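Long-range contact in protein - conserved hypothetical (PDB 4LES), which is of unknown function but carries a beta-rich domain in which one helix packs against the edge strand of an antiparallel sheet: residues Ser147-Glu161 against Glu173-Lys185. Numbering follows the deposited sequence.
With PO4 (phosphate ion), chain E.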
ATOM      1  N   SER A 147       6.067  -5.641   2.139  1.00 58.74           N
ATOM      2  CA  SER A 147       4.990  -5.952   1.203  1.00 56.53           C
ATOM      3  C   SER A 147       5.189  -7.291   0.511  1.00 59.90           C
ATOM      4  O   SER A 147       6.299  -7.660   0.195  1.00 64.70           O
ATOM      5  CB  SER A 147       4.875  -4.862   0.116  1.00 57.13           C
ATOM      6  OG  SER A 147       3.748  -5.112  -0.743  1.00 56.00           O
ATOM      7  N   ASP A 148       4.097  -8.014   0.286  1.00 61.11           N
ATOM      8  CA  ASP A 148       4.128  -9.260  -0.488  1.00 64.02           C
ATOM      9  C   ASP A 148       4.035  -8.841  -1.965  1.00 62.44           C
ATOM     10  O   ASP A 148       2.968  -8.454  -2.452  1.00 57.86           O
ATOM     11  CB  ASP A 148       2.950 -10.159  -0.080  1.00 66.90           C
ATOM     12  CG  ASP A 148       2.795 -11.400  -0.964  1.00 71.82           C
ATOM     13  OD1 ASP A 148       3.360 -11.461  -2.081  1.00 75.39           O
ATOM     14  OD2 ASP A 148       2.058 -12.305  -0.541  1.00 75.38           O
ATOM     15  N   VAL A 149       5.154  -8.913  -2.670  1.00 65.59           N
ATOM     16  CA  VAL A 149       5.230  -8.477  -4.064  1.00 70.77           C
ATOM     17  C   VAL A 149       4.260  -9.216  -5.020  1.00 74.84           C
ATOM     18  O   VAL A 149       3.773  -8.610  -5.981  1.00 75.67           O
ATOM     19  CB  VAL A 149       6.694  -8.543  -4.562  1.00 81.01           C
ATOM     20  CG1 VAL A 149       6.799  -8.261  -6.054  1.00 88.51           C
ATOM     21  CG2 VAL A 149       7.564  -7.572  -3.760  1.00 80.45           C
ATOM     22  N   TRP A 150       3.960 -10.492  -4.750  1.00 75.96           N
ATOM     23  CA  TRP A 150       3.050 -11.263  -5.619  1.00 84.34           C
ATOM     24  C   TRP A 150       1.593 -10.808  -5.432  1.00 73.30           C
ATOM     25  O   TRP A 150       0.907 -10.471  -6.395  1.00 67.32           O
ATOM     26  CB  TRP A 150       3.247 -12.775  -5.407  1.00102.09           C
ATOM     27  CG  TRP A 150       2.475 -13.729  -6.362  1.00132.39           C
ATOM     28  CD1 TRP A 150       1.990 -14.970  -6.041  1.00150.69           C
ATOM     29  CD2 TRP A 150       2.090 -13.504  -7.749  1.00149.65           C
ATOM     30  NE1 TRP A 150       1.360 -15.541  -7.131  1.00162.39           N
ATOM     31  CE2 TRP A 150       1.397 -14.664  -8.184  1.00160.20           C
ATOM     32  CE3 TRP A 150       2.263 -12.445  -8.658  1.00146.82           C
ATOM     33  CZ2 TRP A 150       0.881 -14.790  -9.485  1.00159.96           C
ATOM     34  CZ3 TRP A 150       1.744 -12.577  -9.953  1.00146.13           C
ATOM     35  CH2 TRP A 150       1.062 -13.739 -10.347  1.00153.86           C
ATOM     36  N   ALA A 151       1.143 -10.764  -4.189  1.00 66.74           N
ATOM     37  CA  ALA A 151      -0.213 -10.312  -3.883  1.00 62.67           C
ATOM     38  C   ALA A 151      -0.404  -8.896  -4.415  1.00 61.03           C
ATOM     39  O   ALA A 151      -1.433  -8.591  -5.019  1.00 64.72           O
ATOM     40  CB  ALA A 151      -0.454 -10.361  -2.392  1.00 58.23           C
ATOM     41  N   ALA A 152       0.604  -8.043  -4.215  1.00 60.99           N
ATOM     42  CA  ALA A 152       0.560  -6.657  -4.699  1.00 58.52           C
ATOM     43  C   ALA A 152       0.393  -6.615  -6.209  1.00 62.77           C
ATOM     44  O   ALA A 152      -0.329  -5.761  -6.746  1.00 62.62           O
ATOM     45  CB  ALA A 152       1.800  -5.890  -4.276  1.00 57.41           C
ATOM     46  N   SER A 153       1.051  -7.547  -6.893  1.00 66.73           N
ATOM     47  CA  SER A 153       0.948  -7.628  -8.338  1.00 70.58           C
ATOM     48  C   SER A 153      -0.464  -8.056  -8.756  1.00 66.62           C
ATOM     49  O   SER A 153      -1.017  -7.514  -9.711  1.00 64.56           O
ATOM     50  CB  SER A 153       1.996  -8.595  -8.893  1.00 76.92           C
ATOM     51  OG  SER A 153       1.871  -8.701 -10.296  1.00 91.06           O
ATOM     52  N   SER A 154      -1.040  -9.021  -8.034  1.00 66.38           N
ATOM     53  CA  SER A 154      -2.396  -9.504  -8.325  1.00 67.31           C
ATOM     54  C   SER A 154      -3.397  -8.404  -8.075  1.00 61.58           C
ATOM     55  O   SER A 154      -4.345  -8.233  -8.845  1.00 60.99           O
ATOM     56  CB  SER A 154      -2.750 -10.685  -7.439  1.00 69.32           C
ATOM     57  OG  SER A 154      -1.718 -11.640  -7.496  1.00 81.33           O
ATOM     58  N   TYR A 155      -3.185  -7.663  -6.991  1.00 57.33           N
ATOM     59  CA  TYR A 155      -4.072  -6.553  -6.642  1.00 56.10           C
ATOM     60  C   TYR A 155      -3.970  -5.457  -7.682  1.00 58.12           C
ATOM     61  O   TYR A 155      -4.964  -4.818  -7.999  1.00 58.55           O
ATOM     62  CB  TYR A 155      -3.754  -5.991  -5.267  1.00 54.93           C
ATOM     63  CG  TYR A 155      -4.692  -4.892  -4.852  1.00 54.32           C
ATOM     64  CD1 TYR A 155      -5.930  -5.188  -4.306  1.00 55.95           C
ATOM     65  CD2 TYR A 155      -4.356  -3.562  -5.033  1.00 56.63           C
ATOM     66  CE1 TYR A 155      -6.797  -4.183  -3.919  1.00 59.03           C
ATOM     67  CE2 TYR A 155      -5.218  -2.550  -4.663  1.00 56.84           C
ATOM     68  CZ  TYR A 155      -6.444  -2.869  -4.103  1.00 56.39           C
ATOM     69  OH  TYR A 155      -7.305  -1.879  -3.729  1.00 55.35           O
ATOM     70  N   ASP A 156      -2.771  -5.252  -8.222  1.00 61.47           N
ATOM     71  CA  ASP A 156      -2.568  -4.230  -9.255  1.00 66.74           C
ATOM     72  C   ASP A 156      -3.298  -4.588 -10.554  1.00 70.26           C
ATOM     73  O   ASP A 156      -3.925  -3.714 -11.158  1.00 71.45           O
ATOM     74  CB  ASP A 156      -1.084  -3.980  -9.503  1.00 70.90           C
ATOM     75  CG  ASP A 156      -0.398  -3.280  -8.321  1.00 72.78           C
ATOM     76  OD1 ASP A 156      -1.086  -2.669  -7.466  1.00 69.70           O
ATOM     77  OD2 ASP A 156       0.846  -3.333  -8.255  1.00 75.66           O
ATOM     78  N   VAL A 157      -3.218  -5.852 -10.978  1.00 69.61           N
ATOM     79  CA  VAL A 157      -3.959  -6.314 -12.162  1.00 76.91           C
ATOM     80  C   VAL A 157      -5.463  -6.245 -11.843  1.00 71.98           C
ATOM     81  O   VAL A 157      -6.263  -5.795 -12.661  1.00 75.85           O
ATOM     82  CB  VAL A 157      -3.568  -7.747 -12.601  1.00 82.64           C
ATOM     83  CG1 VAL A 157      -4.457  -8.221 -13.752  1.00 86.34           C
ATOM     84  CG2 VAL A 157      -2.101  -7.788 -13.017  1.00 87.37           C
ATOM     85  N   GLU A 158      -5.835  -6.674 -10.646  1.00 66.66           N
ATOM     86  CA  GLU A 158      -7.213  -6.585 -10.213  1.00 67.32           C
ATOM     87  C   GLU A 158      -7.770  -5.169 -10.449  1.00 71.20           C
ATOM     88  O   GLU A 158      -8.914  -5.012 -10.871  1.00 74.80           O
ATOM     89  CB  GLU A 158      -7.321  -6.950  -8.740  1.00 64.18           C
ATOM     90  CG  GLU A 158      -8.723  -6.794  -8.184  1.00 65.00           C
ATOM     91  CD  GLU A 158      -8.802  -7.090  -6.712  1.00 60.49           C
ATOM     92  OE1 GLU A 158      -7.851  -7.666  -6.154  1.00 57.86           O
ATOM     93  OE2 GLU A 158      -9.830  -6.736  -6.120  1.00 66.27           O
ATOM     94  N   LYS A 159      -6.951  -4.151 -10.190  1.00 68.97           N
ATOM     95  CA  LYS A 159      -7.373  -2.753 -10.360  1.00 74.39           C
ATOM     96  C   LYS A 159      -7.096  -2.150 -11.744  1.00 79.39           C
ATOM     97  O   LYS A 159      -7.306  -0.956 -11.938  1.00 86.71           O
ATOM     98  CB  LYS A 159      -6.720  -1.871  -9.268  1.00 75.85           C
ATOM     99  CG  LYS A 159      -7.142  -2.243  -7.842  1.00 73.86           C
ATOM    100  CD  LYS A 159      -8.650  -2.090  -7.648  1.00 73.79           C
ATOM    101  CE  LYS A 159      -9.120  -2.724  -6.351  1.00 73.67           C
ATOM    102  NZ  LYS A 159     -10.606  -2.712  -6.218  1.00 76.79           N
ATOM    103  N   GLY A 160      -6.637  -2.960 -12.699  1.00 80.79           N
ATOM    104  CA  GLY A 160      -6.332  -2.475 -14.048  1.00 87.45           C
ATOM    105  C   GLY A 160      -5.017  -1.712 -14.125  1.00 93.12           C
ATOM    106  O   GLY A 160      -4.805  -0.912 -15.030  1.00108.36           O
ATOM    107  N   GLU A 161      -4.126  -1.966 -13.179  1.00 91.01           N
ATOM    108  CA  GLU A 161      -2.825  -1.306 -13.140  1.00 97.55           C
ATOM    109  C   GLU A 161      -1.838  -2.318 -13.709  1.00 98.83           C
ATOM    110  O   GLU A 161      -0.994  -2.897 -13.019  1.00 94.20           O
ATOM    111  CB  GLU A 161      -2.516  -0.849 -11.711  1.00 97.19           C
ATOM    112  CG  GLU A 161      -3.671  -0.009 -11.145  1.00100.16           C
ATOM    113  CD  GLU A 161      -3.424   0.560  -9.763  1.00 98.71           C
ATOM    114  OE1 GLU A 161      -4.392   1.092  -9.180  1.00 99.83           O
ATOM    115  OE2 GLU A 161      -2.283   0.491  -9.262  1.00 99.76           O
ATOM    116  N   GLU A 173       5.055  13.705 -12.737  1.00 66.76           N
ATOM    117  CA  GLU A 173       4.455  12.397 -12.990  1.00 66.68           C
ATOM    118  C   GLU A 173       4.106  11.675 -11.675  1.00 63.72           C
ATOM    119  O   GLU A 173       4.800  11.807 -10.673  1.00 58.71           O
ATOM    120  CB  GLU A 173       5.391  11.538 -13.852  1.00 68.91           C
ATOM    121  CG  GLU A 173       4.727  10.272 -14.369  1.00 73.24           C
ATOM    122  CD  GLU A 173       5.683   9.314 -15.076  1.00 74.49           C
ATOM    123  OE1 GLU A 173       6.714   9.762 -15.644  1.00 70.38           O
ATOM    124  OE2 GLU A 173       5.375   8.094 -15.057  1.00 76.73           O
ATOM    125  N   VAL A 174       3.009  10.924 -11.695  1.00 64.78           N
ATOM    126  CA  VAL A 174       2.541  10.194 -10.524  1.00 64.54           C
ATOM    127  C   VAL A 174       2.694   8.690 -10.752  1.00 66.29           C
ATOM    128  O   VAL A 174       2.413   8.190 -11.823  1.00 68.27           O
ATOM    129  CB  VAL A 174       1.072  10.504 -10.230  1.00 66.65           C
ATOM    130  CG1 VAL A 174       0.640   9.819  -8.950  1.00 68.29           C
ATOM    131  CG2 VAL A 174       0.839  12.003 -10.104  1.00 67.08           C
ATOM    132  N   LYS A 175       3.124   7.973  -9.730  1.00 66.23           N
ATOM    133  CA  LYS A 175       3.312   6.531  -9.810  1.00 66.86           C
ATOM    134  C   LYS A 175       2.632   5.813  -8.647  1.00 66.52           C
ATOM    135  O   LYS A 175       2.887   6.122  -7.481  1.00 61.58           O
ATOM    136  CB  LYS A 175       4.813   6.251  -9.853  1.00 69.31           C
ATOM    137  CG  LYS A 175       5.277   4.892  -9.353  1.00 76.11           C
ATOM    138  CD  LYS A 175       4.745   3.689 -10.140  1.00 84.40           C
ATOM    139  CE  LYS A 175       5.348   2.398  -9.572  1.00 90.31           C
ATOM    140  NZ  LYS A 175       4.485   1.190  -9.703  1.00 96.15           N
ATOM    141  N   ARG A 176       1.755   4.867  -8.968  1.00 69.13           N
ATOM    142  CA  ARG A 176       1.059   4.088  -7.947  1.00 75.41           C
ATOM    143  C   ARG A 176       2.059   3.248  -7.190  1.00 78.14           C
ATOM    144  O   ARG A 176       3.015   2.775  -7.755  1.00 76.08           O
ATOM    145  CB  ARG A 176       0.001   3.164  -8.540  1.00 80.20           C
ATOM    146  CG  ARG A 176      -1.240   3.831  -9.124  1.00 85.24           C
ATOM    147  CD  ARG A 176      -1.935   4.823  -8.179  1.00 88.74           C
ATOM    148  NE  ARG A 176      -2.222   4.317  -6.813  1.00 92.44           N
ATOM    149  CZ  ARG A 176      -3.383   3.820  -6.373  1.00 95.30           C
ATOM    150  NH1 ARG A 176      -4.451   3.722  -7.159  1.00101.28           N
ATOM    151  NH2 ARG A 176      -3.474   3.407  -5.121  1.00 96.91           N
ATOM    152  N   GLN A 177       1.853   3.106  -5.891  1.00 55.70           N
ATOM    153  CA  GLN A 177       2.736   2.294  -5.042  1.00 60.81           C
ATOM    154  C   GLN A 177       1.899   1.567  -3.993  1.00 59.28           C
ATOM    155  O   GLN A 177       1.987   1.816  -2.779  1.00 59.93           O
ATOM    156  CB  GLN A 177       3.967   3.070  -4.454  1.00 73.86           C
ATOM    157  CG  GLN A 177       3.766   4.487  -3.890  1.00 84.30           C
ATOM    158  CD  GLN A 177       5.026   5.091  -3.197  1.00 93.23           C
ATOM    159  OE1 GLN A 177       5.263   6.309  -3.236  1.00 85.09           O
ATOM    160  NE2 GLN A 177       5.828   4.237  -2.567  1.00101.47           N
ATOM    161  N   ASN A 178       1.061   0.660  -4.497  1.00 50.17           N
ATOM    162  CA  ASN A 178       0.231  -0.167  -3.637  1.00 51.54           C
ATOM    163  C   ASN A 178       1.055  -1.226  -2.918  1.00 49.28           C
ATOM    164  O   ASN A 178       1.890  -1.844  -3.530  1.00 52.76           O
ATOM    165  CB  ASN A 178      -0.880  -0.821  -4.458  1.00 47.59           C
ATOM    166  CG  ASN A 178      -1.863   0.207  -5.003  1.00 49.44           C
ATOM    167  OD1 ASN A 178      -2.110   1.234  -4.378  1.00 50.22           O
ATOM    168  ND2 ASN A 178      -2.388  -0.042  -6.167  1.00 52.37           N
ATOM    169  N   LYS A 179       0.847  -1.401  -1.620  1.00 43.69           N
ATOM    170  CA  LYS A 179       1.543  -2.458  -0.875  1.00 47.41           C
ATOM    171  C   LYS A 179       0.495  -3.437  -0.381  1.00 43.94           C
ATOM    172  O   LYS A 179      -0.613  -3.022   0.014  1.00 39.57           O
ATOM    173  CB  LYS A 179       2.209  -1.913   0.388  1.00 51.72           C
ATOM    174  CG  LYS A 179       2.956  -0.614   0.254  1.00 53.33           C
ATOM    175  CD  LYS A 179       4.178  -0.757  -0.595  1.00 57.18           C
ATOM    176  CE  LYS A 179       5.030   0.486  -0.376  1.00 64.14           C
ATOM    177  NZ  LYS A 179       5.997   0.693  -1.460  1.00 73.18           N
ATOM    178  N   VAL A 180       0.839  -4.714  -0.352  1.00 42.63           N
ATOM    179  CA  VAL A 180      -0.067  -5.726   0.156  1.00 44.69           C
ATOM    180  C   VAL A 180       0.648  -6.597   1.174  1.00 47.27           C
ATOM    181  O   VAL A 180       1.689  -7.197   0.881  1.00 50.01           O
ATOM    182  CB  VAL A 180      -0.663  -6.589  -0.979  1.00 49.86           C
ATOM    183  CG1 VAL A 180      -1.627  -7.626  -0.426  1.00 49.62           C
ATOM    184  CG2 VAL A 180      -1.364  -5.698  -1.995  1.00 49.15           C
ATOM    185  N   TYR A 181       0.079  -6.664   2.373  1.00 45.83           N
ATOM    186  CA  TYR A 181       0.643  -7.457   3.458  1.00 49.14           C
ATOM    187  C   TYR A 181      -0.281  -8.590   3.866  1.00 52.76           C
ATOM    188  O   TYR A 181      -1.496  -8.527   3.671  1.00 53.03           O
ATOM    189  CB  TYR A 181       0.906  -6.559   4.669  1.00 48.36           C
ATOM    190  CG  TYR A 181       1.630  -5.274   4.341  1.00 45.01           C
ATOM    191  CD1 TYR A 181       0.926  -4.140   3.941  1.00 42.14           C
ATOM    192  CD2 TYR A 181       3.017  -5.192   4.403  1.00 50.92           C
ATOM    193  CE1 TYR A 181       1.580  -2.948   3.643  1.00 40.69           C
ATOM    194  CE2 TYR A 181       3.681  -3.997   4.104  1.00 50.47           C
ATOM    195  CZ  TYR A 181       2.952  -2.882   3.715  1.00 42.59           C
ATOM    196  OH  TYR A 181       3.598  -1.694   3.418  1.00 42.33           O
ATOM    197  N   VAL A 182       0.309  -9.651   4.403  1.00 57.40           N
ATOM    198  CA  VAL A 182      -0.453 -10.773   4.915  1.00 59.77           C
ATOM    199  C   VAL A 182      -0.307 -10.672   6.430  1.00 60.82           C
ATOM    200  O   VAL A 182       0.779 -10.833   6.958  1.00 64.23           O
ATOM    201  CB  VAL A 182       0.052 -12.121   4.363  1.00 66.84           C
ATOM    202  CG1 VAL A 182      -0.631 -13.285   5.070  1.00 69.74           C
ATOM    203  CG2 VAL A 182      -0.205 -12.195   2.864  1.00 67.28           C
ATOM    204  N   ILE A 183      -1.407 -10.390   7.120  1.00 58.58           N
ATOM    205  CA  ILE A 183      -1.380 -10.163   8.551  1.00 59.05           C
ATOM    206  C   ILE A 183      -2.339 -11.070   9.297  1.00 62.79           C
ATOM    207  O   ILE A 183      -3.369 -11.460   8.753  1.00 63.07           O
ATOM    208  CB  ILE A 183      -1.803  -8.697   8.849  1.00 55.46           C
ATOM    209  CG1 ILE A 183      -0.905  -7.714   8.107  1.00 53.87           C
ATOM    210  CG2 ILE A 183      -1.761  -8.390  10.336  1.00 55.18           C
ATOM    211  CD1 ILE A 183       0.547  -7.767   8.543  1.00 58.72           C
ATOM    212  N   ASN A 184      -1.996 -11.402  10.543  1.00 66.07           N
ATOM    213  CA  ASN A 184      -2.875 -12.193  11.397  1.00 69.00           C
ATOM    214  C   ASN A 184      -4.112 -11.356  11.654  1.00 64.00           C
ATOM    215  O   ASN A 184      -4.002 -10.240  12.166  1.00 58.02           O
ATOM    216  CB  ASN A 184      -2.189 -12.526  12.717  1.00 74.09           C
ATOM    217  CG  ASN A 184      -3.044 -13.395  13.624  1.00 76.34           C
ATOM    218  OD1 ASN A 184      -4.181 -13.065  13.965  1.00 73.20           O
ATOM    219  ND2 ASN A 184      -2.476 -14.500  14.047  1.00 86.28           N
ATOM    220  N   LYS A 185      -5.284 -11.893  11.317  1.00 65.19           N
ATOM    221  CA  LYS A 185      -6.523 -11.133  11.444  1.00 63.66           C
ATOM    222  C   LYS A 185      -6.807 -10.659  12.867  1.00 66.68           C
ATOM    223  O   LYS A 185      -7.100  -9.476  13.090  1.00 63.76           O
ATOM    224  CB  LYS A 185      -7.698 -11.924  10.909  1.00 66.05           C
ATOM    225  CG  LYS A 185      -8.957 -11.094  10.843  1.00 65.31           C
ATOM    226  CD  LYS A 185     -10.033 -11.799  10.061  1.00 70.50           C
ATOM    227  CE  LYS A 185     -11.236 -10.897   9.878  1.00 72.16           C
ATOM    228  NZ  LYS A 185     -12.207 -11.494   8.928  1.00 79.04           N
TER
HETATM  229  P   PO4 E 304     -12.646  -2.139  -3.464  0.65 67.50           P
HETATM  230  O1  PO4 E 304     -11.314  -2.346  -2.776  0.65 62.46           O
HETATM  231  O2  PO4 E 304     -13.709  -1.728  -2.480  0.65 65.60           O
HETATM  232  O3  PO4 E 304     -12.475  -1.047  -4.471  0.65 70.73           O
HETATM  233  O4  PO4 E 304     -13.068  -3.414  -4.142  0.65 65.33           O
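Helix 149-158 packs against the interrupted edge strand 174-184 of the four-stranded antiparallel sheet, and the residues leading into the helix, Ser147 and Asp148, take both backbone polar groups of Val180. Val180 N donates to Ser147 OG at 3.0 Å, an oxygen that reaches the strand because it stands anti to its own backbone nitrogen (chi1 -175°). Val180 O in turn receives Asp148 N at 2.6 Å. The neighbouring strand residues Lys179 and Tyr181 pair instead with Val115 and Ile113 of strand 110-121, so the backbone N and O of Val180 turn to Ser147 and Asp148, while its neighbours bond to the sheet. Asp148 is also the N-cap: its OD1 accepts Ala151 N from above the carboxylate plane and, weakly, Trp150 N.

The two methyls of Val180 pack against the strand-facing side of the helix. Val180 CG1 meets Ala151 CB at 3.6 Å, whereas its CG2 presses on Ala152 CA at 3.5 Å, closer than usual van der Waals contact, and also touches Tyr155 CB. Farther along, the Tyr155 ring presents its edge to Asn178 ND2, the ring and amide planes almost perpendicular at 84°; its OH bonds to Glu116 on the adjacent strand.

At the C-terminal end, where Gly160 completes a Schellman motif, Asn178 ND2 donates to Asp156 OD1 at 3.2 Å with the acceptor close to the amide plane. Glu161, extended beyond CG, crosses Arg176 at roughly a right angle; Glu161 OE1 lies 3.3 Å from Arg176 NH1, a salt bridge of charge alone because the oxygen sits well out of the guanidinium plane. The arginine's NE is taken up by Ala117 O in the sheet.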